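PDB 2P3N: inositol-1-monophosphatase from Thermotoga maritima, which hydrolyses phosphate esters such as inositol 1-phosphate and fructose 1,6-bisphosphate with the help of magnesium, acting as a homotetramer. Local coordinates for residues A[17-22]-A[113-118]; A[148-153]-A[191-196]; A[214-219]-A[231-236]. All blocks are in the same frame, centred on the assembly; numbering follows the deposited sequence.

Interaction 1: A[17-22]-A[113-118]; sequences LLMIHW and APALNE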
loop_
_atom_site.group_PDB
_atom_site.type_symbol
_atom_site.label_atom_id
_atom_site.label_comp_id
_atom_site.label_asym_id
_atom_site.label_seq_id
_atom_site.Cartn_x
_atom_site.Cartn_y
_atom_site.Cartn_z
ATOM N N LEU A 17 -10.897 10.590 -0.709
ATOM C CA LEU A 17 -12.037 11.113 0.014
ATOM C C LEU A 17 -12.910 9.936 0.388
ATOM O O LEU A 17 -13.521 9.928 1.448
ATOM C CB LEU A 17 -12.836 12.074 -0.855
ATOM C CG LEU A 17 -14.259 12.290 -0.351
ATOM C CD1 LEU A 17 -14.214 13.107 0.916
ATOM C CD2 LEU A 17 -15.085 12.976 -1.412
ATOM N N LEU A 18 -12.971 8.941 -0.494
ATOM C CA LEU A 18 -13.782 7.756 -0.248
ATOM C C LEU A 18 -13.191 6.927 0.879
ATOM O O LEU A 18 -13.924 6.292 1.635
ATOM C CB LEU A 18 -13.879 6.882 -1.508
ATOM C CG LEU A 18 -14.662 7.415 -2.712
ATOM C CD1 LEU A 18 -14.692 6.367 -3.789
ATOM C CD2 LEU A 18 -16.067 7.770 -2.302
ATOM N N MET A 19 -11.866 6.936 0.988
ATOM C CA MET A 19 -11.193 6.172 2.024
ATOM C C MET A 19 -11.501 6.712 3.413
ATOM O O MET A 19 -11.498 5.970 4.395
ATOM C CB MET A 19 -9.694 6.170 1.779
ATOM C CG MET A 19 -9.287 5.301 0.610
ATOM S SD MET A 19 -9.748 3.568 0.801
ATOM C CE MET A 19 -8.389 3.002 1.789
ATOM N N ILE A 20 -11.764 8.009 3.488
ATOM C CA ILE A 20 -12.101 8.637 4.750
ATOM C C ILE A 20 -13.355 7.979 5.321
ATOM O O ILE A 20 -13.433 7.690 6.515
ATOM C CB ILE A 20 -12.400 10.143 4.559
ATOM C CG1 ILE A 20 -11.115 10.890 4.212
ATOM C CG2 ILE A 20 -13.058 10.703 5.811
ATOM C CD1 ILE A 20 -11.256 12.377 4.139
ATOM N N HIS A 21 -14.311 7.709 4.444
ATOM C CA HIS A 21 -15.593 7.158 4.834
ATOM C C HIS A 21 -15.826 5.670 4.618
ATOM O O HIS A 21 -16.892 5.147 4.958
ATOM C CB HIS A 21 -16.674 7.948 4.109
ATOM C CG HIS A 21 -16.561 9.429 4.307
ATOM N ND1 HIS A 21 -16.978 10.059 5.460
ATOM C CD2 HIS A 21 -16.016 10.394 3.528
ATOM C CE1 HIS A 21 -16.690 11.346 5.386
ATOM N NE2 HIS A 21 -16.106 11.574 4.224
ATOM N N TRP A 22 -14.846 4.987 4.050
ATOM C CA TRP A 22 -14.975 3.571 3.772
ATOM C C TRP A 22 -15.445 2.800 5.005
ATOM O O TRP A 22 -14.876 2.936 6.086
ATOM C CB TRP A 22 -13.634 3.051 3.258
ATOM C CG TRP A 22 -13.636 1.632 2.825
ATOM C CD1 TRP A 22 -14.650 0.952 2.201
ATOM C CD2 TRP A 22 -12.555 0.710 2.956
ATOM N NE1 TRP A 22 -14.261 -0.342 1.939
ATOM C CE2 TRP A 22 -12.979 -0.516 2.393
ATOM C CE3 TRP A 22 -11.269 0.799 3.493
ATOM C CZ2 TRP A 22 -12.157 -1.646 2.357
ATOM C CZ3 TRP A 22 -10.453 -0.324 3.458
ATOM C CH2 TRP A 22 -10.901 -1.530 2.895
ATOM N N ALA A 113 -9.795 1.431 -7.937
ATOM C CA ALA A 113 -10.210 0.796 -6.694
ATOM C C ALA A 113 -9.279 1.374 -5.646
ATOM O O ALA A 113 -8.120 0.975 -5.534
ATOM C CB ALA A 113 -10.043 -0.704 -6.784
ATOM N N PRO A 114 -9.785 2.329 -4.856
ATOM C CA PRO A 114 -9.043 3.024 -3.793
ATOM C C PRO A 114 -8.397 2.159 -2.713
ATOM O O PRO A 114 -7.199 2.266 -2.463
ATOM C CB PRO A 114 -10.090 3.982 -3.211
ATOM C CG PRO A 114 -11.098 4.158 -4.346
ATOM C CD PRO A 114 -11.195 2.764 -4.887
ATOM N N ALA A 115 -9.186 1.313 -2.060
ATOM C CA ALA A 115 -8.656 0.470 -0.991
ATOM C C ALA A 115 -7.634 -0.542 -1.482
ATOM O O ALA A 115 -6.898 -1.118 -0.689
ATOM C CB ALA A 115 -9.804 -0.260 -0.266
ATOM N N LEU A 116 -7.582 -0.759 -2.788
ATOM C CA LEU A 116 -6.657 -1.737 -3.320
ATOM C C LEU A 116 -5.463 -1.096 -3.990
ATOM O O LEU A 116 -4.473 -1.768 -4.253
ATOM C CB LEU A 116 -7.367 -2.639 -4.340
ATOM C CG LEU A 116 -8.599 -3.450 -3.925
ATOM C CD1 LEU A 116 -9.059 -4.288 -5.110
ATOM C CD2 LEU A 116 -8.270 -4.352 -2.740
ATOM N N ASN A 117 -5.562 0.203 -4.257
ATOM C CA ASN A 117 -4.511 0.936 -4.955
ATOM C C ASN A 117 -4.296 0.343 -6.348
ATOM O O ASN A 117 -3.174 0.163 -6.810
ATOM C CB ASN A 117 -3.211 0.920 -4.159
ATOM C CG ASN A 117 -3.180 1.993 -3.109
ATOM O OD1 ASN A 117 -3.158 3.179 -3.428
ATOM N ND2 ASN A 117 -3.195 1.590 -1.848
ATOM N N GLU A 118 -5.401 0.038 -7.011
ATOM C CA GLU A 118 -5.353 -0.514 -8.346
ATOM C C GLU A 118 -5.994 0.468 -9.295
ATOM O O GLU A 118 -7.136 0.876 -9.097
ATOM C CB GLU A 118 -6.110 -1.828 -8.397
ATOM C CG GLU A 118 -5.550 -2.867 -7.453
ATOM C CD GLU A 118 -6.252 -4.192 -7.579
ATOM O OE1 GLU A 118 -5.621 -5.215 -7.229
ATOM O OE2 GLU A 118 -7.428 -4.207 -8.022
#
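Three apolar side chains near the C-terminal end of helix 2-21, Leu18, Met19 and Trp22, meet Pro114 and Ala115 in the short turn between strands 105-113 and 118-123. The tight part is centred on Ala115. Its methyl sits over one face of the Trp22 indole in a CH-pi contact, CB lying 3.7 Å from the centroid of the six-membered ring and 17° off the ring normal, with CH2 as its nearest atom. CG of Trp22 is anti to its backbone N (chi1 -175°), which brings the six-membered ring up to the Ala115 methyl. The indole is also fixed from beyond the contact, since its NE1 donates to the carbonyl of Leu91 and its ring meets that of Phe94.

Met19 crosses the proline obliquely. Its chain is bent at both chi2 and chi3, so SD lies against the turn, 3.7 Å from Ala115 N, and also meets the proline side chain, 4.0 Å from Pro114 CB, while CE rests near Ala115 CA. Leu18 packs more loosely, CD1 reaching only to within 4.3 Å of Pro114 CG. The contact buries just 201 Å², and Met19, Trp22 and Ala115 remain partly exposed on the solvent side. The turn is shaped by its own bonds: Ala113 O accepts from both Leu116 N and Glu118 N, and Asn117 and Glu118 together face Ala113 in a G1 beta bulge.

Met19 packs on His16 of a second subunit, and Trp22 touches Arg188 of a third. Leu18 also packs on Ile81, a magnesium-binding residue, its side chain about 9 Å from the bound ion, so the contact is second-shell to the metal site. Helices 40-56 and 84-89 cover Leu18, and Leu116, in the turn linking strands 105-113 and 118-123, packs on helix 177-185 through Leu179 and Tyr183.

Interaction 2: A[148-153]-A[191-196]; sequences GSTGSY and FFVTWR
Strands 148-150 and 191-195 run parallel, their axes 4.7 Å apart at an angle of 18°, joined where Ser149 N donates to Phe191 O (2.8 Å, nearly along the C=O axis) and Val193 N donates to Ser149 O (3.2 Å) from above the carbonyl plane. Phe191 takes the crowded first torsion (chi1 57°), which turns its ring back so that one face lies over Gly148, CA 3.5 Å from the centroid; a CB on Gly148 would collide with that ring. On the other face of the sheet Phe192 CD1 packs 3.7 Å from Ser149 CB, while Ser149 OG is held by the carbonyl of Arg172. Thr150 OG1 lies against Val193 CG2.

Beyond the paired residues Tyr153 swings its ring back across the 191-195 strand. Gly151 O lies above one ring face and Trp195 CB over the centre of the opposite one, 4.1 Å from the centroid; OH presses to 2.9 Å from Thr194 CA. An alanine here would remove the ring and its hydroxyl, and the loop would probably sit less firmly against the end of the strand. Two parallel neighbours in the mixed five-stranded sheet, flanked by helices, are typical of the C-terminal half of the inositol monophosphatase fold, and the chain continues to Arg196, a probable substrate-binding residue.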
loop_
_atom_site.group_PDB
_atom_site.type_symbol
_atom_site.label_atom_id
_atom_site.label_comp_id
_atom_site.label_asym_id
_atom_site.label_seq_id
_atom_site.Cartn_x
_atom_site.Cartn_y
_atom_site.Cartn_z
ATOM N N GLY A 148 -14.536 -17.411 -13.821
ATOM C CA GLY A 148 -15.456 -16.410 -14.327
ATOM C C GLY A 148 -16.080 -15.599 -13.216
ATOM O O GLY A 148 -15.955 -15.950 -12.037
ATOM N N SER A 149 -16.770 -14.525 -13.593
ATOM C CA SER A 149 -17.395 -13.646 -12.613
ATOM C C SER A 149 -18.814 -13.200 -12.999
ATOM O O SER A 149 -19.172 -13.198 -14.176
ATOM C CB SER A 149 -16.496 -12.418 -12.413
ATOM O OG SER A 149 -16.916 -11.646 -11.303
ATOM N N THR A 150 -19.612 -12.829 -11.996
ATOM C CA THR A 150 -20.980 -12.340 -12.206
ATOM C C THR A 150 -21.317 -11.350 -11.103
ATOM O O THR A 150 -20.584 -11.237 -10.122
ATOM C CB THR A 150 -22.037 -13.463 -12.125
ATOM O OG1 THR A 150 -21.700 -14.508 -13.039
ATOM C CG2 THR A 150 -23.417 -12.931 -12.498
ATOM N N GLY A 151 -22.431 -10.640 -11.268
ATOM C CA GLY A 151 -22.878 -9.687 -10.263
ATOM C C GLY A 151 -24.126 -10.220 -9.580
ATOM O O GLY A 151 -24.794 -11.098 -10.124
ATOM N N SER A 152 -24.451 -9.709 -8.397
ATOM C CA SER A 152 -25.633 -10.183 -7.686
ATOM C C SER A 152 -26.939 -9.716 -8.322
ATOM O O SER A 152 -27.372 -8.583 -8.117
ATOM C CB SER A 152 -25.585 -9.728 -6.235
ATOM O OG SER A 152 -24.402 -10.192 -5.616
ATOM N N TYR A 153 -27.569 -10.599 -9.086
ATOM C CA TYR A 153 -28.817 -10.263 -9.753
ATOM C C TYR A 153 -29.975 -11.083 -9.230
ATOM O O TYR A 153 -29.808 -11.956 -8.382
ATOM C CB TYR A 153 -28.689 -10.485 -11.258
ATOM C CG TYR A 153 -27.461 -9.844 -11.844
ATOM C CD1 TYR A 153 -27.217 -8.483 -11.674
ATOM C CD2 TYR A 153 -26.524 -10.602 -12.546
ATOM C CE1 TYR A 153 -26.068 -7.889 -12.187
ATOM C CE2 TYR A 153 -25.371 -10.017 -13.066
ATOM C CZ TYR A 153 -25.151 -8.662 -12.880
ATOM O OH TYR A 153 -24.017 -8.072 -13.385
ATOM N N PHE A 191 -13.738 -14.267 -17.631
ATOM C CA PHE A 191 -14.919 -13.669 -18.231
ATOM C C PHE A 191 -15.834 -13.085 -17.170
ATOM O O PHE A 191 -15.855 -13.548 -16.024
ATOM C CB PHE A 191 -15.665 -14.695 -19.094
ATOM C CG PHE A 191 -16.083 -15.933 -18.350
ATOM C CD1 PHE A 191 -17.173 -15.911 -17.486
ATOM C CD2 PHE A 191 -15.378 -17.123 -18.506
ATOM C CE1 PHE A 191 -17.557 -17.061 -16.783
ATOM C CE2 PHE A 191 -15.749 -18.283 -17.808
ATOM C CZ PHE A 191 -16.840 -18.252 -16.946
ATOM N N PHE A 192 -16.575 -12.051 -17.564
ATOM C CA PHE A 192 -17.501 -11.361 -16.672
ATOM C C PHE A 192 -18.805 -11.088 -17.422
ATOM O O PHE A 192 -18.792 -10.616 -18.565
ATOM C CB PHE A 192 -16.860 -10.048 -16.177
ATOM C CG PHE A 192 -17.754 -9.217 -15.280
ATOM C CD1 PHE A 192 -18.359 -9.772 -14.154
ATOM C CD2 PHE A 192 -17.998 -7.876 -15.572
ATOM C CE1 PHE A 192 -19.193 -8.999 -13.333
ATOM C CE2 PHE A 192 -18.825 -7.102 -14.760
ATOM C CZ PHE A 192 -19.423 -7.663 -13.641
ATOM N N VAL A 193 -19.926 -11.394 -16.768
ATOM C CA VAL A 193 -21.250 -11.207 -17.356
ATOM C C VAL A 193 -22.190 -10.409 -16.450
ATOM O O VAL A 193 -22.330 -10.718 -15.263
ATOM C CB VAL A 193 -21.889 -12.575 -17.668
ATOM C CG1 VAL A 193 -21.044 -13.315 -18.696
ATOM C CG2 VAL A 193 -21.989 -13.402 -16.402
ATOM N N THR A 194 -22.824 -9.378 -17.017
ATOM C CA THR A 194 -23.752 -8.525 -16.271
ATOM C C THR A 194 -25.146 -8.528 -16.880
ATOM O O THR A 194 -25.343 -8.954 -18.020
ATOM C CB THR A 194 -23.294 -7.049 -16.202
ATOM O OG1 THR A 194 -23.256 -6.492 -17.521
ATOM C CG2 THR A 194 -21.929 -6.935 -15.573
ATOM N N TRP A 195 -26.101 -8.007 -16.119
ATOM C CA TRP A 195 -27.494 -7.983 -16.534
ATOM C C TRP A 195 -28.206 -6.741 -16.010
ATOM O O TRP A 195 -28.185 -6.462 -14.815
ATOM C CB TRP A 195 -28.176 -9.233 -15.985
ATOM C CG TRP A 195 -29.337 -9.703 -16.765
ATOM C CD1 TRP A 195 -29.586 -9.472 -18.087
ATOM C CD2 TRP A 195 -30.361 -10.597 -16.311
ATOM N NE1 TRP A 195 -30.699 -10.176 -18.490
ATOM C CE2 TRP A 195 -31.194 -10.875 -17.421
ATOM C CE3 TRP A 195 -30.653 -11.194 -15.076
ATOM C CZ2 TRP A 195 -32.303 -11.732 -17.333
ATOM C CZ3 TRP A 195 -31.760 -12.050 -14.988
ATOM C CH2 TRP A 195 -32.567 -12.308 -16.113
ATOM N N ARG A 196 -28.847 -6.009 -16.912
ATOM C CA ARG A 196 -29.579 -4.803 -16.543
ATOM C C ARG A 196 -28.680 -3.802 -15.840
ATOM O O ARG A 196 -28.934 -3.434 -14.697
ATOM C CB ARG A 196 -30.751 -5.142 -15.616
ATOM C CG ARG A 196 -31.584 -6.333 -16.054
ATOM C CD ARG A 196 -32.912 -6.347 -15.321
ATOM N NE ARG A 196 -33.533 -7.666 -15.327
ATOM C CZ ARG A 196 -33.039 -8.725 -14.692
ATOM N NH1 ARG A 196 -31.911 -8.626 -14.000
ATOM N NH2 ARG A 196 -33.685 -9.880 -14.736
#

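Interaction 3: A[214-219]-A[231-236]; sequences GMVTDF and FIFSNG
Four backbone hydrogen bonds tie strand 215-217 to strand 231-234. Met215 and Ser234 bond in both directions, Met215 N to Ser234 O being 2.7 Å and the straightest at 167°; Thr217 and Ile232 do the same, with Ile232 N to Thr217 O at 2.7 Å and in the carbonyl plane. Between these hydrogen-bonded pairs lies the non-hydrogen-bonded pair Val216-Phe233, where CA-H...O contacts fill in, Phe233 CA reaching Met215 O at 3.3 Å. The two strands form the antiparallel edge of the mixed five-stranded sheet, 215-217 being outermost within the chain.

Apolar contacts divide between the two faces. On one, Val216 CG1 touches Phe233 CE2 (3.7 Å) and the edge of the Phe231 ring, a cluster covered by helix 199-211. On the other, Thr217 CG2 lies beside Ile232 CB, and Ile232 CG1 meets the edge of the Phe219 ring at CD2 (3.6 Å); helix 239-253 covers this face.

Polar side chains turn to partners outside the pair: Thr217 OG1 is hydrogen-bonded to Lys222 O and Asp218 OD2 to Ser220 OG. Gly236 CA lies 3.5 Å from Met215 SD; its positive phi favours glycine, and a side chain there would crowd Met215 CG.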
loop_
_atom_site.group_PDB
_atom_site.type_symbol
_atom_site.label_atom_id
_atom_site.label_comp_id
_atom_site.label_asym_id
_atom_site.label_seq_id
_atom_site.Cartn_x
_atom_site.Cartn_y
_atom_site.Cartn_z
ATOM N N GLY A 214 -9.365 -8.466 -25.281
ATOM C CA GLY A 214 -10.511 -9.316 -24.985
ATOM C C GLY A 214 -11.750 -9.032 -25.825
ATOM O O GLY A 214 -11.706 -8.285 -26.809
ATOM N N MET A 215 -12.863 -9.645 -25.436
ATOM C CA MET A 215 -14.129 -9.456 -26.135
ATOM C C MET A 215 -15.185 -8.895 -25.201
ATOM O O MET A 215 -15.274 -9.276 -24.033
ATOM C CB MET A 215 -14.655 -10.776 -26.715
ATOM C CG MET A 215 -13.952 -11.274 -27.968
ATOM S SD MET A 215 -14.659 -12.855 -28.509
ATOM C CE MET A 215 -15.563 -12.327 -29.952
ATOM N N VAL A 216 -15.983 -7.985 -25.738
ATOM C CA VAL A 216 -17.062 -7.364 -24.997
ATOM C C VAL A 216 -18.278 -7.445 -25.920
ATOM O O VAL A 216 -18.260 -6.934 -27.047
ATOM C CB VAL A 216 -16.741 -5.878 -24.662
ATOM C CG1 VAL A 216 -17.843 -5.291 -23.786
ATOM C CG2 VAL A 216 -15.393 -5.779 -23.960
ATOM N N THR A 217 -19.327 -8.110 -25.451
ATOM C CA THR A 217 -20.530 -8.249 -26.257
ATOM C C THR A 217 -21.793 -8.354 -25.425
ATOM O O THR A 217 -21.743 -8.426 -24.193
ATOM C CB THR A 217 -20.465 -9.504 -27.145
ATOM O OG1 THR A 217 -21.624 -9.541 -27.984
ATOM C CG2 THR A 217 -20.450 -10.766 -26.291
ATOM N N ASP A 218 -22.927 -8.360 -26.120
ATOM C CA ASP A 218 -24.226 -8.500 -25.479
ATOM C C ASP A 218 -24.484 -10.007 -25.406
ATOM O O ASP A 218 -23.632 -10.804 -25.797
ATOM C CB ASP A 218 -25.316 -7.828 -26.311
ATOM C CG ASP A 218 -25.781 -8.693 -27.463
ATOM O OD1 ASP A 218 -24.972 -8.959 -28.379
ATOM O OD2 ASP A 218 -26.958 -9.112 -27.440
ATOM N N PHE A 219 -25.655 -10.402 -24.926
ATOM C CA PHE A 219 -25.963 -11.821 -24.807
ATOM C C PHE A 219 -26.160 -12.544 -26.142
ATOM O O PHE A 219 -26.118 -13.778 -26.201
ATOM C CB PHE A 219 -27.196 -12.010 -23.917
ATOM C CG PHE A 219 -26.925 -11.804 -22.447
ATOM C CD1 PHE A 219 -27.966 -11.849 -21.520
ATOM C CD2 PHE A 219 -25.629 -11.580 -21.982
ATOM C CE1 PHE A 219 -27.725 -11.673 -20.154
ATOM C CE2 PHE A 219 -25.376 -11.402 -20.619
ATOM C CZ PHE A 219 -26.427 -11.450 -19.705
ATOM N N PHE A 231 -24.142 -7.737 -20.823
ATOM C CA PHE A 231 -22.713 -7.693 -21.110
ATOM C C PHE A 231 -21.926 -8.949 -20.808
ATOM O O PHE A 231 -22.066 -9.560 -19.748
ATOM C CB PHE A 231 -22.078 -6.515 -20.373
ATOM C CG PHE A 231 -22.233 -5.209 -21.086
ATOM C CD1 PHE A 231 -21.389 -4.877 -22.131
ATOM C CD2 PHE A 231 -23.239 -4.326 -20.735
ATOM C CE1 PHE A 231 -21.543 -3.692 -22.811
ATOM C CE2 PHE A 231 -23.398 -3.140 -21.414
ATOM C CZ PHE A 231 -22.546 -2.823 -22.457
ATOM N N ILE A 232 -21.086 -9.318 -21.765
ATOM C CA ILE A 232 -20.238 -10.486 -21.635
ATOM C C ILE A 232 -18.804 -10.080 -21.932
ATOM O O ILE A 232 -18.466 -9.769 -23.078
ATOM C CB ILE A 232 -20.654 -11.613 -22.622
ATOM C CG1 ILE A 232 -22.113 -12.019 -22.370
ATOM C CG2 ILE A 232 -19.728 -12.830 -22.459
ATOM C CD1 ILE A 232 -22.642 -13.079 -23.317
ATOM N N PHE A 233 -17.973 -10.057 -20.890
ATOM C CA PHE A 233 -16.556 -9.715 -21.032
ATOM C C PHE A 233 -15.765 -11.019 -21.008
ATOM O O PHE A 233 -16.004 -11.884 -20.158
ATOM C CB PHE A 233 -16.081 -8.817 -19.884
ATOM C CG PHE A 233 -16.811 -7.504 -19.786
ATOM C CD1 PHE A 233 -18.038 -7.423 -19.135
ATOM C CD2 PHE A 233 -16.267 -6.347 -20.339
ATOM C CE1 PHE A 233 -18.707 -6.207 -19.036
ATOM C CE2 PHE A 233 -16.932 -5.128 -20.246
ATOM C CZ PHE A 233 -18.153 -5.057 -19.593
ATOM N N SER A 234 -14.817 -11.164 -21.926
ATOM C CA SER A 234 -14.042 -12.393 -21.971
ATOM C C SER A 234 -12.674 -12.205 -22.623
ATOM O O SER A 234 -12.406 -11.180 -23.244
ATOM C CB SER A 234 -14.840 -13.457 -22.739
ATOM O OG SER A 234 -14.550 -14.773 -22.293
ATOM N N ASN A 235 -11.808 -13.202 -22.467
ATOM C CA ASN A 235 -10.481 -13.170 -23.072
ATOM C C ASN A 235 -10.579 -13.437 -24.574
ATOM O O ASN A 235 -9.566 -13.445 -25.277
ATOM C CB ASN A 235 -9.569 -14.224 -22.436
ATOM C CG ASN A 235 -10.234 -15.584 -22.321
ATOM O OD1 ASN A 235 -11.135 -15.914 -23.094
ATOM N ND2 ASN A 235 -9.779 -16.389 -21.362
ATOM N N GLY A 236 -11.802 -13.658 -25.057
ATOM C CA GLY A 236 -12.003 -13.934 -26.468
ATOM C C GLY A 236 -11.577 -15.344 -26.838
ATOM O O GLY A 236 -11.367 -15.638 -28.010
#

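How the interactions relate
Interactions 2 and 3 are buried and belong to one five-stranded sheet: the parallel pair of 2 and the antiparallel pair of 3 are joined by antiparallel strands 191-195 and 230-234, bonded where Thr194 N meets Phe231 O at 2.8 Å. Both rely on backbone bonds with aromatic side chains around them, but 2 adds a loop tyrosine packed on the strand end, and its segment ends at Arg196, probably substrate-binding, whereas 3 is untouched by other chains. Interaction 1 lies about 28 Å from interaction 3 between centres, on the opposite side of the chain's centre. Only partly buried, it joins a helix end to a turn through packing alone, near the magnesium and against two other subunits.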